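Side-chain contacts in endonuclease 8-like L720 (Acanthamoeba polyphaga mimivirus, PDB 4MB7), which belongs to the endonuclease VIII-like (Fpg/Nei) family, joining an N-terminal beta-sandwich domain to an H2TH domain and a zinc-bearing region: residues P4-T9 against T67-H72; E11-T16 against I97-Y102; A87-Q92 against S104-L109; L109-L114 against Q128-S133. All blocks are in the same frame, centred on the assembly; numbering follows the deposited sequence. Where two conformers were deposited one is given.

Contact 1: residues P4-T9 against T67-H72; sequences PRIRIT and THMMMH. With SO4 (sulfate ion), chain C.
Ile6 and Met69 mark the closest approach of the two backbones, their CA atoms 8.3 Å apart where helix 5-9 passes strand 67-70. The axes of these short segments stand 10.8 Å from each other and make an angle of 123° between their chain directions, a separation bridged largely by one methionine. Met69 is extended at chi2 and then bends at chi3 (-69°), which delivers the CE methyl to the helix. Thr9 reaches toward it tip to tip, with OG1 3.6 Å from Met69 CE, while Ile6 slides past in the opposite sense and touches CE through CG1 at 4.1 Å. The setting is the two-sheet beta sandwich of the Fpg/Nei family, with the N-terminal helix laid against it; Ile51 of the neighbouring strand 50-56 packs on Ile6, Thr9 and Met69 together. The buried hydroxyl of Thr9 is satisfied within its own helix, OG1 donating to Arg5 O at 2.9 Å from the face opposite to that used by the backbone N of Thr9. On another side of the helix, the bent side chain of Arg5 turns its guanidinium edge to a sulfate ion, NH1 meeting O4 and NH2 meeting O3, each at 3.2 Å, the first nearly straight at 167°. Ile8 CD1 lies over the centre of one guanidinium face, and Arg229 also bonds the sulfate.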
loop_
_atom_site.group_PDB
_atom_site.type_symbol
_atom_site.label_atom_id
_atom_site.label_comp_id
_atom_site.label_asym_id
_atom_site.label_seq_id
_atom_site.Cartn_x
_atom_site.Cartn_y
_atom_site.Cartn_z
ATOM N N PRO A 4 2.134 -2.171 6.907
ATOM C CA PRO A 4 0.972 -1.352 7.257
ATOM C C PRO A 4 1.275 0.147 7.239
ATOM O O PRO A 4 0.578 0.904 7.910
ATOM C CB PRO A 4 0.689 -1.790 8.691
ATOM C CG PRO A 4 2.064 -2.024 9.252
ATOM C CD PRO A 4 2.915 -2.534 8.103
ATOM N N ARG A 5 2.292 0.563 6.490
ATOM C CA ARG A 5 2.673 1.975 6.434
ATOM C C ARG A 5 1.579 2.850 5.814
ATOM O O ARG A 5 1.431 4.018 6.174
ATOM C CB ARG A 5 3.995 2.149 5.681
ATOM C CG ARG A 5 4.490 3.587 5.582
ATOM C CD ARG A 5 4.590 4.252 6.948
ATOM N NE ARG A 5 5.360 3.456 7.900
ATOM C CZ ARG A 5 5.758 3.894 9.091
ATOM N NH1 ARG A 5 5.467 5.129 9.478
ATOM N NH2 ARG A 5 6.454 3.099 9.892
ATOM N N ILE A 6 0.815 2.283 4.886
ATOM C CA ILE A 6 -0.290 3.014 4.274
ATOM C C ILE A 6 -1.374 3.310 5.311
ATOM O O ILE A 6 -1.866 4.436 5.403
ATOM C CB ILE A 6 -0.894 2.256 3.071
ATOM C CG1 ILE A 6 0.122 2.158 1.933
ATOM C CG2 ILE A 6 -2.145 2.953 2.574
ATOM C CD1 ILE A 6 0.872 0.854 1.895
ATOM N N ARG A 7 -1.735 2.295 6.094
ATOM C CA ARG A 7 -2.696 2.468 7.179
ATOM C C ARG A 7 -2.206 3.496 8.192
ATOM O O ARG A 7 -2.968 4.355 8.642
ATOM C CB ARG A 7 -2.961 1.138 7.890
ATOM C CG ARG A 7 -3.731 1.297 9.194
ATOM C CD ARG A 7 -4.071 -0.044 9.817
ATOM N NE ARG A 7 -4.508 0.100 11.203
ATOM C CZ ARG A 7 -5.345 -0.732 11.815
ATOM N NH1 ARG A 7 -5.851 -1.768 11.162
ATOM N NH2 ARG A 7 -5.681 -0.521 13.080
ATOM N N ILE A 8 -0.928 3.400 8.542
ATOM C CA ILE A 8 -0.309 4.324 9.490
ATOM C C ILE A 8 -0.399 5.769 9.001
ATOM O O ILE A 8 -0.730 6.675 9.769
ATOM C CB ILE A 8 1.164 3.939 9.755
ATOM C CG1 ILE A 8 1.231 2.626 10.541
ATOM C CG2 ILE A 8 1.888 5.047 10.507
ATOM C CD1 ILE A 8 2.625 2.036 10.641
ATOM N N THR A 9 -0.107 5.974 7.721
ATOM C CA THR A 9 -0.200 7.299 7.116
ATOM C C THR A 9 -1.641 7.793 7.158
ATOM O O THR A 9 -1.903 8.945 7.508
ATOM C CB THR A 9 0.293 7.285 5.658
ATOM O OG1 THR A 9 1.656 6.850 5.620
ATOM C CG2 THR A 9 0.193 8.678 5.035
ATOM N N THR A 67 -3.313 8.889 -4.037
ATOM C CA THR A 67 -1.883 8.947 -3.788
ATOM C C THR A 67 -1.283 7.548 -3.728
ATOM O O THR A 67 -1.772 6.678 -3.005
ATOM C CB THR A 67 -1.574 9.677 -2.466
ATOM O OG1 THR A 67 -2.109 11.006 -2.516
ATOM C CG2 THR A 67 -0.071 9.749 -2.236
ATOM N N HIS A 68 -0.230 7.338 -4.506
ATOM C CA HIS A 68 0.563 6.123 -4.409
ATOM C C HIS A 68 1.965 6.502 -3.946
ATOM O O HIS A 68 2.742 7.085 -4.702
ATOM C CB HIS A 68 0.630 5.408 -5.758
ATOM C CG HIS A 68 1.495 4.186 -5.747
ATOM N ND1 HIS A 68 2.211 3.771 -6.849
ATOM C CD2 HIS A 68 1.760 3.291 -4.767
ATOM C CE1 HIS A 68 2.880 2.673 -6.548
ATOM N NE2 HIS A 68 2.624 2.360 -5.290
ATOM N N MET A 69 2.278 6.184 -2.695
ATOM C CA MET A 69 3.575 6.527 -2.130
ATOM C C MET A 69 4.669 5.619 -2.685
ATOM O O MET A 69 4.590 4.396 -2.579
ATOM C CB MET A 69 3.532 6.456 -0.600
ATOM C CG MET A 69 2.647 7.522 0.034
ATOM S SD MET A 69 2.628 7.473 1.838
ATOM C CE MET A 69 1.741 5.943 2.140
ATOM N N MET A 70 5.679 6.226 -3.294
ATOM C CA MET A 70 6.782 5.460 -3.859
ATOM C C MET A 70 7.861 5.251 -2.805
ATOM O O MET A 70 7.618 5.459 -1.615
ATOM C CB MET A 70 7.350 6.158 -5.097
ATOM C CG MET A 70 6.327 6.346 -6.211
ATOM S SD MET A 70 7.008 7.116 -7.691
ATOM C CE MET A 70 8.169 5.862 -8.225
ATOM N N MET A 71 9.043 4.829 -3.238
ATOM C CA MET A 71 10.152 4.617 -2.317
ATOM C C MET A 71 10.472 5.918 -1.593
ATOM O O MET A 71 10.671 6.955 -2.227
ATOM C CB MET A 71 11.386 4.098 -3.057
ATOM C CG MET A 71 12.591 3.874 -2.159
ATOM S SD MET A 71 13.902 2.953 -2.983
ATOM C CE MET A 71 13.052 1.415 -3.335
ATOM N N HIS A 72 10.499 5.849 -0.264
ATOM C CA HIS A 72 10.682 7.021 0.589
ATOM C C HIS A 72 9.572 8.049 0.379
ATOM O O HIS A 72 9.779 9.248 0.565
ATOM C CB HIS A 72 12.062 7.653 0.378
ATOM C CG HIS A 72 13.200 6.726 0.670
ATOM N ND1 HIS A 72 14.483 6.956 0.217
ATOM C CD2 HIS A 72 13.252 5.567 1.369
ATOM C CE1 HIS A 72 15.272 5.980 0.624
ATOM N NE2 HIS A 72 14.551 5.123 1.325
HETATM S S SO4 C . 7.489 6.144 12.756
HETATM O O1 SO4 C . 7.471 6.203 14.230
HETATM O O2 SO4 C . 8.565 7.027 12.273
HETATM O O3 SO4 C . 7.778 4.755 12.347
HETATM O O4 SO4 C . 6.201 6.610 12.220
#

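Contact 2: residues E11-T16 against I97-Y102. With SO4 (sulfate ion), chain C.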
loop_
_atom_site.group_PDB
_atom_site.type_symbol
_atom_site.label_atom_id
_atom_site.label_comp_id
_atom_site.label_asym_id
_atom_site.label_seq_id
_atom_site.Cartn_x
_atom_site.Cartn_y
_atom_site.Cartn_z
ATOM N N GLU A 11 -4.016 6.886 9.277
ATOM C CA GLU A 11 -4.396 7.192 10.653
ATOM C C GLU A 11 -3.833 8.534 11.118
ATOM O O GLU A 11 -4.426 9.201 11.964
ATOM C CB GLU A 11 -3.958 6.066 11.597
ATOM C CG GLU A 11 -4.707 4.755 11.373
ATOM C CD GLU A 11 -4.192 3.626 12.244
ATOM O OE1 GLU A 11 -3.048 3.723 12.737
ATOM O OE2 GLU A 11 -4.934 2.639 12.440
ATOM N N LYS A 12 -2.698 8.931 10.552
ATOM C CA LYS A 12 -2.056 10.187 10.930
ATOM C C LYS A 12 -2.723 11.422 10.325
ATOM O O LYS A 12 -2.677 12.500 10.909
ATOM C CB LYS A 12 -0.571 10.175 10.554
ATOM C CG LYS A 12 0.311 9.348 11.478
ATOM C CD LYS A 12 1.763 9.389 11.026
ATOM C CE LYS A 12 2.658 8.567 11.940
ATOM N NZ LYS A 12 4.077 8.585 11.484
ATOM N N ILE A 13 -3.342 11.271 9.157
ATOM C CA ILE A 13 -3.851 12.434 8.432
ATOM C C ILE A 13 -5.375 12.528 8.361
ATOM O O ILE A 13 -5.915 13.556 7.952
ATOM C CB ILE A 13 -3.293 12.485 6.994
ATOM C CG1 ILE A 13 -3.847 11.321 6.170
ATOM C CG2 ILE A 13 -1.772 12.462 7.009
ATOM C CD1 ILE A 13 -3.171 11.148 4.828
ATOM N N ARG A 14 -6.068 11.467 8.764
ATOM C CA ARG A 14 -7.515 11.391 8.556
ATOM C C ARG A 14 -8.318 12.419 9.358
ATOM O O ARG A 14 -9.476 12.690 9.044
ATOM C CB ARG A 14 -8.041 9.979 8.825
ATOM C CG ARG A 14 -7.893 9.502 10.258
ATOM C CD ARG A 14 -8.588 8.162 10.446
ATOM N NE ARG A 14 -8.262 7.539 11.725
ATOM C CZ ARG A 14 -8.736 6.362 12.125
ATOM N NH1 ARG A 14 -9.564 5.679 11.347
ATOM N NH2 ARG A 14 -8.381 5.870 13.304
ATOM N N HIS A 15 -7.711 12.984 10.394
ATOM C CA HIS A 15 -8.407 13.971 11.213
ATOM C C HIS A 15 -8.328 15.374 10.613
ATOM O O HIS A 15 -8.599 16.368 11.286
ATOM C CB HIS A 15 -7.898 13.943 12.656
ATOM C CG HIS A 15 -8.281 12.702 13.400
ATOM N ND1 HIS A 15 -7.418 11.640 13.572
ATOM C CD2 HIS A 15 -9.441 12.345 14.000
ATOM C CE1 HIS A 15 -8.029 10.687 14.256
ATOM N NE2 HIS A 15 -9.256 11.090 14.527
ATOM N N THR A 16 -7.954 15.441 9.339
ATOM C CA THR A 16 -8.065 16.673 8.566
ATOM C C THR A 16 -9.430 16.736 7.882
ATOM O O THR A 16 -9.768 17.724 7.233
ATOM C CB THR A 16 -6.952 16.789 7.508
ATOM O OG1 THR A 16 -6.917 15.599 6.709
ATOM C CG2 THR A 16 -5.598 16.990 8.175
ATOM N N ILE A 97 -3.179 23.722 9.630
ATOM C CA ILE A 97 -2.504 22.459 9.351
ATOM C C ILE A 97 -2.045 22.440 7.897
ATOM O O ILE A 97 -2.779 22.860 7.005
ATOM C CB ILE A 97 -3.426 21.253 9.630
ATOM C CG1 ILE A 97 -3.615 21.069 11.136
ATOM C CG2 ILE A 97 -2.867 19.978 9.007
ATOM C CD1 ILE A 97 -4.425 19.849 11.500
ATOM N N VAL A 98 -0.822 21.975 7.662
ATOM C CA VAL A 98 -0.303 21.866 6.301
ATOM C C VAL A 98 0.081 20.426 5.966
ATOM O O VAL A 98 0.886 19.810 6.662
ATOM C CB VAL A 98 0.916 22.784 6.078
ATOM C CG1 VAL A 98 1.449 22.626 4.660
ATOM C CG2 VAL A 98 0.545 24.236 6.349
ATOM N N LEU A 99 -0.509 19.895 4.900
ATOM C CA LEU A 99 -0.186 18.554 4.430
ATOM C C LEU A 99 0.826 18.620 3.292
ATOM O O LEU A 99 0.658 19.390 2.345
ATOM C CB LEU A 99 -1.452 17.830 3.965
ATOM C CG LEU A 99 -2.521 17.573 5.028
ATOM C CD1 LEU A 99 -3.799 17.052 4.390
ATOM C CD2 LEU A 99 -2.012 16.602 6.078
ATOM N N ARG A 100 1.876 17.809 3.383
ATOM C CA ARG A 100 2.930 17.818 2.371
ATOM C C ARG A 100 3.192 16.431 1.788
ATOM O O ARG A 100 3.437 15.475 2.524
ATOM C CB ARG A 100 4.221 18.411 2.943
ATOM C CG ARG A 100 4.089 19.864 3.380
ATOM C CD ARG A 100 5.432 20.458 3.777
ATOM N NE ARG A 100 5.369 21.912 3.917
ATOM C CZ ARG A 100 4.940 22.542 5.007
ATOM N NH1 ARG A 100 4.525 21.847 6.058
ATOM N NH2 ARG A 100 4.919 23.868 5.044
ATOM N N TRP A 101 3.136 16.341 0.461
ATOM C CA TRP A 101 3.394 15.097 -0.261
ATOM C C TRP A 101 4.850 15.018 -0.714
ATOM O O TRP A 101 5.376 15.965 -1.298
ATOM C CB TRP A 101 2.490 15.006 -1.497
ATOM C CG TRP A 101 1.114 14.451 -1.251
ATOM C CD1 TRP A 101 0.658 13.213 -1.607
ATOM C CD2 TRP A 101 0.012 15.116 -0.615
ATOM N NE1 TRP A 101 -0.653 13.064 -1.227
ATOM C CE2 TRP A 101 -1.074 14.216 -0.615
ATOM C CE3 TRP A 101 -0.159 16.381 -0.041
ATOM C CZ2 TRP A 101 -2.314 14.541 -0.064
ATOM C CZ3 TRP A 101 -1.394 16.702 0.505
ATOM C CH2 TRP A 101 -2.455 15.786 0.490
ATOM N N TYR A 102 5.494 13.884 -0.456
ATOM C CA TYR A 102 6.860 13.652 -0.921
ATOM C C TYR A 102 6.969 12.330 -1.672
ATOM O O TYR A 102 6.401 11.327 -1.245
ATOM C CB TYR A 102 7.839 13.647 0.252
ATOM C CG TYR A 102 7.938 14.968 0.971
ATOM C CD1 TYR A 102 8.827 15.946 0.546
ATOM C CD2 TYR A 102 7.141 15.240 2.075
ATOM C CE1 TYR A 102 8.920 17.160 1.203
ATOM C CE2 TYR A 102 7.226 16.451 2.738
ATOM C CZ TYR A 102 8.118 17.407 2.297
ATOM O OH TYR A 102 8.206 18.614 2.954
HETATM S S SO4 C . 7.489 6.144 12.756
HETATM O O1 SO4 C . 7.471 6.203 14.230
HETATM O O2 SO4 C . 8.565 7.027 12.273
HETATM O O3 SO4 C . 7.778 4.755 12.347
HETATM O O4 SO4 C . 6.201 6.610 12.220
#
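Flanking the meeting of Thr16 with Leu99, two guanidinium groups rest on a neighbour of their own segment. Val98 CG1 lies 3.4 Å above one face of the Arg100 guanidinium, offset toward its rim, while at the nitrogens NE bonds Thr84 and NH2 bonds the carbonyl of Asn79. Similarly, Glu11 CG sits 4.2 Å above a face of the Arg14 guanidinium. The contact itself is aliphatic and buried: it seats the later part of helix 5-13 and the chain just beyond on strand 98-102, in one of the two antiparallel sheets of the beta sandwich. Thr16 CG2 slants across Ile97, with CG2 of the isoleucine 4.1 Å away, and its OG1 faces Leu99 CD1, also at 4.1 Å, the two side chains approaching end to end. The other leucine branch, CD2, is touched by Ile13 CG2 at 4.3 Å. Val77 and Trp44, from strands of the two different sheets, both pack on Ile13 and Leu99. Lys12 turns elsewhere, its extended chain carrying NZ to sulfate O4 at 3.0 Å. With chi1 at 52°, Thr16 tucks OG1 between its own backbone N and carbonyl carbon, where it accepts from Trp44 NE1 and donates to Ile13 O at 2.6 Å, nearly along the C=O axis (171°).

Contact 3: residues A87-Q92 against S104-L109; sequences AFMIIQ and SQITLL
Ser104, first in its strand, offers its backbone carbonyl to the edge of the Phe88 ring: O lies in the ring plane, 3.3 Å from CD2 and 3.7 Å from CE2. The approach places the electron-rich oxygen against the positive rim of aromatic C-H groups, a weakly polar contact without a formal bond. It follows from the ring rotation, with chi2 of Phe88 close to zero (-2°), which swings CD1 back beside CA and leaves CD2 on the outward side. The hydroxyl of Ser104 is occupied by the carbonyl of Tyr102. Gln105 points the other way, its amide oxygen weakly bonded by His68. The side chain that carries the contact is Ile106. Strand 104-109 closes one four-stranded antiparallel sheet of the beta sandwich, whereas strand 89-93 belongs to the facing sheet, so Ile106 reaches across the join between the two layers. Both its branches find methionine: CD1 lies 4.0 Å from Met89 CB and CG2 lies 3.9 Å from Met89 CE, the two chains crossing at a slant. A bend at chi3 (66°) turns that methyl toward the isoleucine after an otherwise extended run. Ile106 CD1 also touches Phe88 CB at 4.1 Å, and the isoleucine packs on Trp101 of strand 98-102, the neighbour of 89-93 in its sheet.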
loop_
_atom_site.group_PDB
_atom_site.type_symbol
_atom_site.label_atom_id
_atom_site.label_comp_id
_atom_site.label_asym_id
_atom_site.label_seq_id
_atom_site.Cartn_x
_atom_site.Cartn_y
_atom_site.Cartn_z
ATOM N N ALA A 87 8.812 19.096 -2.094
ATOM C CA ALA A 87 7.471 18.550 -1.927
ATOM C C ALA A 87 6.680 18.657 -3.226
ATOM O O ALA A 87 6.703 19.692 -3.893
ATOM C CB ALA A 87 6.748 19.252 -0.802
ATOM N N PHE A 88 5.984 17.583 -3.583
ATOM C CA PHE A 88 5.228 17.540 -4.830
ATOM C C PHE A 88 3.919 18.312 -4.726
ATOM O O PHE A 88 3.427 18.846 -5.718
ATOM C CB PHE A 88 4.940 16.094 -5.246
ATOM C CG PHE A 88 6.144 15.354 -5.757
ATOM C CD1 PHE A 88 7.372 15.988 -5.863
ATOM C CD2 PHE A 88 6.041 14.028 -6.148
ATOM C CE1 PHE A 88 8.481 15.307 -6.335
ATOM C CE2 PHE A 88 7.147 13.342 -6.625
ATOM C CZ PHE A 88 8.367 13.983 -6.717
ATOM N N MET A 89 3.353 18.355 -3.525
ATOM C CA MET A 89 2.091 19.054 -3.306
ATOM C C MET A 89 1.982 19.567 -1.876
ATOM O O MET A 89 2.396 18.897 -0.931
ATOM C CB MET A 89 0.899 18.151 -3.648
ATOM C CG MET A 89 -0.450 18.860 -3.621
ATOM S SD MET A 89 -1.775 17.918 -4.412
ATOM C CE MET A 89 -1.918 16.514 -3.316
ATOM N N ILE A 90 1.427 20.766 -1.735
ATOM C CA ILE A 90 1.263 21.413 -0.442
ATOM C C ILE A 90 -0.186 21.832 -0.268
ATOM O O ILE A 90 -0.719 22.567 -1.091
ATOM C CB ILE A 90 2.119 22.690 -0.347
ATOM C CG1 ILE A 90 3.574 22.384 -0.686
ATOM C CG2 ILE A 90 2.007 23.305 1.039
ATOM C CD1 ILE A 90 4.160 21.324 0.185
ATOM N N ILE A 91 -0.825 21.366 0.797
ATOM C CA ILE A 91 -2.191 21.781 1.087
ATOM C C ILE A 91 -2.300 22.387 2.478
ATOM O O ILE A 91 -2.102 21.700 3.479
ATOM C CB ILE A 91 -3.190 20.615 0.975
ATOM C CG1 ILE A 91 -3.141 19.996 -0.423
ATOM C CG2 ILE A 91 -4.599 21.100 1.292
ATOM C CD1 ILE A 91 -4.178 18.912 -0.654
ATOM N N GLN A 92 -2.608 23.678 2.536
ATOM C CA GLN A 92 -2.862 24.331 3.817
ATOM C C GLN A 92 -4.358 24.416 4.094
ATOM O O GLN A 92 -5.132 24.867 3.250
ATOM C CB GLN A 92 -2.234 25.725 3.868
ATOM C CG GLN A 92 -2.482 26.434 5.195
ATOM C CD GLN A 92 -1.586 27.636 5.406
ATOM O OE1 GLN A 92 -0.704 27.922 4.596
ATOM N NE2 GLN A 92 -1.806 28.345 6.506
ATOM N N SER A 104 5.745 10.784 -4.326
ATOM C CA SER A 104 4.510 10.038 -4.501
ATOM C C SER A 104 3.888 10.310 -5.857
ATOM O O SER A 104 4.045 11.394 -6.420
ATOM C CB SER A 104 3.507 10.398 -3.399
ATOM O OG SER A 104 4.029 10.114 -2.114
ATOM N N GLN A 105 3.187 9.311 -6.379
ATOM C CA GLN A 105 2.368 9.496 -7.565
ATOM C C GLN A 105 1.009 10.030 -7.131
ATOM O O GLN A 105 0.316 9.417 -6.317
ATOM C CB GLN A 105 2.215 8.180 -8.329
ATOM C CG GLN A 105 3.526 7.643 -8.882
ATOM C CD GLN A 105 3.360 6.330 -9.625
ATOM O OE1 GLN A 105 2.281 5.739 -9.634
ATOM N NE2 GLN A 105 4.435 5.869 -10.256
ATOM N N ILE A 106 0.645 11.186 -7.667
ATOM C CA ILE A 106 -0.582 11.865 -7.274
ATOM C C ILE A 106 -1.475 12.060 -8.492
ATOM O O ILE A 106 -1.075 12.687 -9.474
ATOM C CB ILE A 106 -0.270 13.225 -6.626
ATOM C CG1 ILE A 106 0.675 13.036 -5.436
ATOM C CG2 ILE A 106 -1.556 13.919 -6.193
ATOM C CD1 ILE A 106 1.263 14.325 -4.909
ATOM N N THR A 107 -2.686 11.523 -8.416
ATOM C CA THR A 107 -3.589 11.500 -9.559
ATOM C C THR A 107 -4.972 12.031 -9.200
ATOM O O THR A 107 -5.535 11.675 -8.163
ATOM C CB THR A 107 -3.738 10.063 -10.105
ATOM O OG1 THR A 107 -2.446 9.544 -10.447
ATOM C CG2 THR A 107 -4.633 10.039 -11.336
ATOM N N LEU A 108 -5.516 12.882 -10.063
ATOM C CA LEU A 108 -6.892 13.333 -9.922
ATOM C C LEU A 108 -7.836 12.284 -10.493
ATOM O O LEU A 108 -7.688 11.861 -11.640
ATOM C CB LEU A 108 -7.104 14.656 -10.653
ATOM C CG LEU A 108 -8.516 15.236 -10.540
ATOM C CD1 LEU A 108 -8.729 15.833 -9.157
ATOM C CD2 LEU A 108 -8.781 16.264 -11.631
ATOM N N LEU A 109 -8.803 11.857 -9.692
ATOM C CA LEU A 109 -9.818 10.926 -10.163
ATOM C C LEU A 109 -11.192 11.584 -10.141
ATOM O O LEU A 109 -11.692 11.978 -9.089
ATOM C CB LEU A 109 -9.825 9.648 -9.321
ATOM C CG LEU A 109 -8.554 8.799 -9.346
ATOM C CD1 LEU A 109 -8.744 7.532 -8.524
ATOM C CD2 LEU A 109 -8.148 8.460 -10.771
#

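Contact 4: residues L109-L114 against Q128-S133; sequences LDPNCL and QAIMDS
Ile130 puts a single methyl into the bend of the chain at Leu109 and Pro111, and the tight part of the contact is built around it. With CG1 anti to the carbonyl carbon (chi1 -63°) and chi2 extended (179°), CD1 is carried out to 3.7 Å from Pro111 CA, 3.8 Å from Pro111 CB and 3.9 Å from Leu109 CB. Leu109 slides past in the opposite direction, bringing CD1 to 4.1 Å from Ile130 CG1. The loose side, by contrast, is polar, and each segment looks after itself. A type I turn closes from Asp110 O to Cys113 N, and an Asx turn is added as Asn112 N donates to Asp110 OD1 at 3.1 Å, from well above the carboxylate plane. One helical turn apart, exposed Gln128 gives NE2 to Asp132 OD1 at 2.8 Å. Arg127 of helix 126-136 also bonds the Pro111 carbonyl. That helix packs over strands 50-56 and 63-70, beside the end of strand 104-109, with strand 116-118 touching Leu109 as well.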
loop_
_atom_site.group_PDB
_atom_site.type_symbol
_atom_site.label_atom_id
_atom_site.label_comp_id
_atom_site.label_asym_id
_atom_site.label_seq_id
_atom_site.Cartn_x
_atom_site.Cartn_y
_atom_site.Cartn_z
ATOM N N LEU A 109 -8.803 11.857 -9.692
ATOM C CA LEU A 109 -9.818 10.926 -10.163
ATOM C C LEU A 109 -11.192 11.584 -10.141
ATOM O O LEU A 109 -11.692 11.978 -9.089
ATOM C CB LEU A 109 -9.825 9.648 -9.321
ATOM C CG LEU A 109 -8.554 8.799 -9.346
ATOM C CD1 LEU A 109 -8.744 7.532 -8.524
ATOM C CD2 LEU A 109 -8.148 8.460 -10.771
ATOM N N ASP A 110 -11.787 11.709 -11.320
ATOM C CA ASP A 110 -13.134 12.239 -11.457
ATOM C C ASP A 110 -14.107 11.062 -11.463
ATOM O O ASP A 110 -14.106 10.261 -12.392
ATOM C CB ASP A 110 -13.233 13.057 -12.750
ATOM C CG ASP A 110 -14.649 13.526 -13.057
ATOM O OD1 ASP A 110 -15.539 13.429 -12.187
ATOM O OD2 ASP A 110 -14.865 14.011 -14.188
ATOM N N PRO A 111 -14.937 10.956 -10.413
ATOM C CA PRO A 111 -15.871 9.836 -10.247
ATOM C C PRO A 111 -16.898 9.715 -11.373
ATOM O O PRO A 111 -17.511 8.661 -11.521
ATOM C CB PRO A 111 -16.571 10.156 -8.920
ATOM C CG PRO A 111 -16.378 11.623 -8.725
ATOM C CD PRO A 111 -15.035 11.923 -9.308
ATOM N N ASN A 112 -17.080 10.778 -12.150
ATOM C CA ASN A 112 -18.000 10.750 -13.283
ATOM C C ASN A 112 -17.291 10.514 -14.610
ATOM O O ASN A 112 -17.909 10.576 -15.672
ATOM C CB ASN A 112 -18.789 12.057 -13.360
ATOM C CG ASN A 112 -19.858 12.160 -12.292
ATOM O OD1 ASN A 112 -19.970 11.295 -11.423
ATOM N ND2 ASN A 112 -20.650 13.225 -12.349
ATOM N N CYS A 113 -15.992 10.247 -14.548
ATOM C CA CYS A 113 -15.189 10.099 -15.758
ATOM C C CYS A 113 -15.200 8.667 -16.283
ATOM O O CYS A 113 -15.006 7.713 -15.527
ATOM C CB CYS A 113 -13.752 10.560 -15.504
ATOM S SG CYS A 113 -12.699 10.523 -16.957
ATOM N N LEU A 114 -15.421 8.527 -17.585
ATOM C CA LEU A 114 -15.480 7.213 -18.218
ATOM C C LEU A 114 -14.244 6.911 -19.062
ATOM O O LEU A 114 -14.245 5.975 -19.862
ATOM C CB LEU A 114 -16.747 7.089 -19.071
ATOM C CG LEU A 114 -18.061 7.212 -18.299
ATOM C CD1 LEU A 114 -19.255 7.119 -19.239
ATOM C CD2 LEU A 114 -18.142 6.148 -17.211
ATOM N N GLN A 128 -14.879 3.356 -12.335
ATOM C CA GLN A 128 -14.754 1.989 -11.833
ATOM C C GLN A 128 -13.584 1.842 -10.859
ATOM O O GLN A 128 -13.652 1.063 -9.905
ATOM C CB GLN A 128 -14.599 1.005 -12.993
ATOM C CG GLN A 128 -14.619 -0.455 -12.568
ATOM C CD GLN A 128 -15.965 -0.880 -12.019
ATOM O OE1 GLN A 128 -17.009 -0.504 -12.549
ATOM N NE2 GLN A 128 -15.948 -1.661 -10.945
ATOM N N ALA A 129 -12.514 2.591 -11.107
ATOM C CA ALA A 129 -11.341 2.574 -10.234
ATOM C C ALA A 129 -11.696 2.983 -8.805
ATOM O O ALA A 129 -11.219 2.382 -7.840
ATOM C CB ALA A 129 -10.250 3.476 -10.793
ATOM N N ILE A 130 -12.536 4.004 -8.676
ATOM C CA ILE A 130 -12.988 4.466 -7.365
ATOM C C ILE A 130 -13.901 3.436 -6.697
ATOM O O ILE A 130 -13.793 3.182 -5.497
ATOM C CB ILE A 130 -13.694 5.837 -7.464
ATOM C CG1 ILE A 130 -12.712 6.895 -7.976
ATOM C CG2 ILE A 130 -14.264 6.253 -6.116
ATOM C CD1 ILE A 130 -13.319 8.271 -8.140
ATOM N N MET A 131 -14.789 2.831 -7.481
ATOM C CA MET A 131 -15.690 1.805 -6.964
ATOM C C MET A 131 -14.922 0.561 -6.523
ATOM O O MET A 131 -15.236 -0.042 -5.498
ATOM C CB MET A 131 -16.736 1.431 -8.015
ATOM C CG MET A 131 -17.813 0.479 -7.514
ATOM S SD MET A 131 -18.867 1.206 -6.243
ATOM C CE MET A 131 -18.380 0.257 -4.805
ATOM N N ASP A 132 -13.912 0.182 -7.301
ATOM C CA ASP A 132 -13.090 -0.977 -6.969
ATOM C C ASP A 132 -12.335 -0.798 -5.656
ATOM O O ASP A 132 -12.126 -1.762 -4.920
ATOM C CB ASP A 132 -12.084 -1.265 -8.079
ATOM C CG ASP A 132 -12.713 -1.919 -9.290
ATOM O OD1 ASP A 132 -13.896 -2.303 -9.213
ATOM O OD2 ASP A 132 -12.013 -2.060 -10.314
ATOM N N SER A 133 -11.919 0.434 -5.373
ATOM C CA SER A 133 -11.150 0.718 -4.163
ATOM C C SER A 133 -11.942 0.350 -2.915
ATOM O O SER A 133 -11.378 -0.116 -1.925
ATOM C CB SER A 133 -10.735 2.191 -4.112
ATOM O OG SER A 133 -11.852 3.033 -3.894
#

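Contacts 1 and 2 are buried and use successive parts of helix 5-13, which lies against one sheet of the sandwich through Met69 and against the other through Leu99; both also send a basic side chain to the same sulfate, and Trp101 NE1 probably donates to Thr67 OG1, linking the two. Contacts 3 and 4 are both only partly buried. Contact 3 joins the two sheets directly; contact 4, which shares Leu109 with it, continues from the end of strand 104-109 and joins a loop to a helix. Across all four the touching is mainly aliphatic: a methionine methyl takes part in contacts 1 and 3, whereas contacts 2 and 4 rest on branched side chains and a proline.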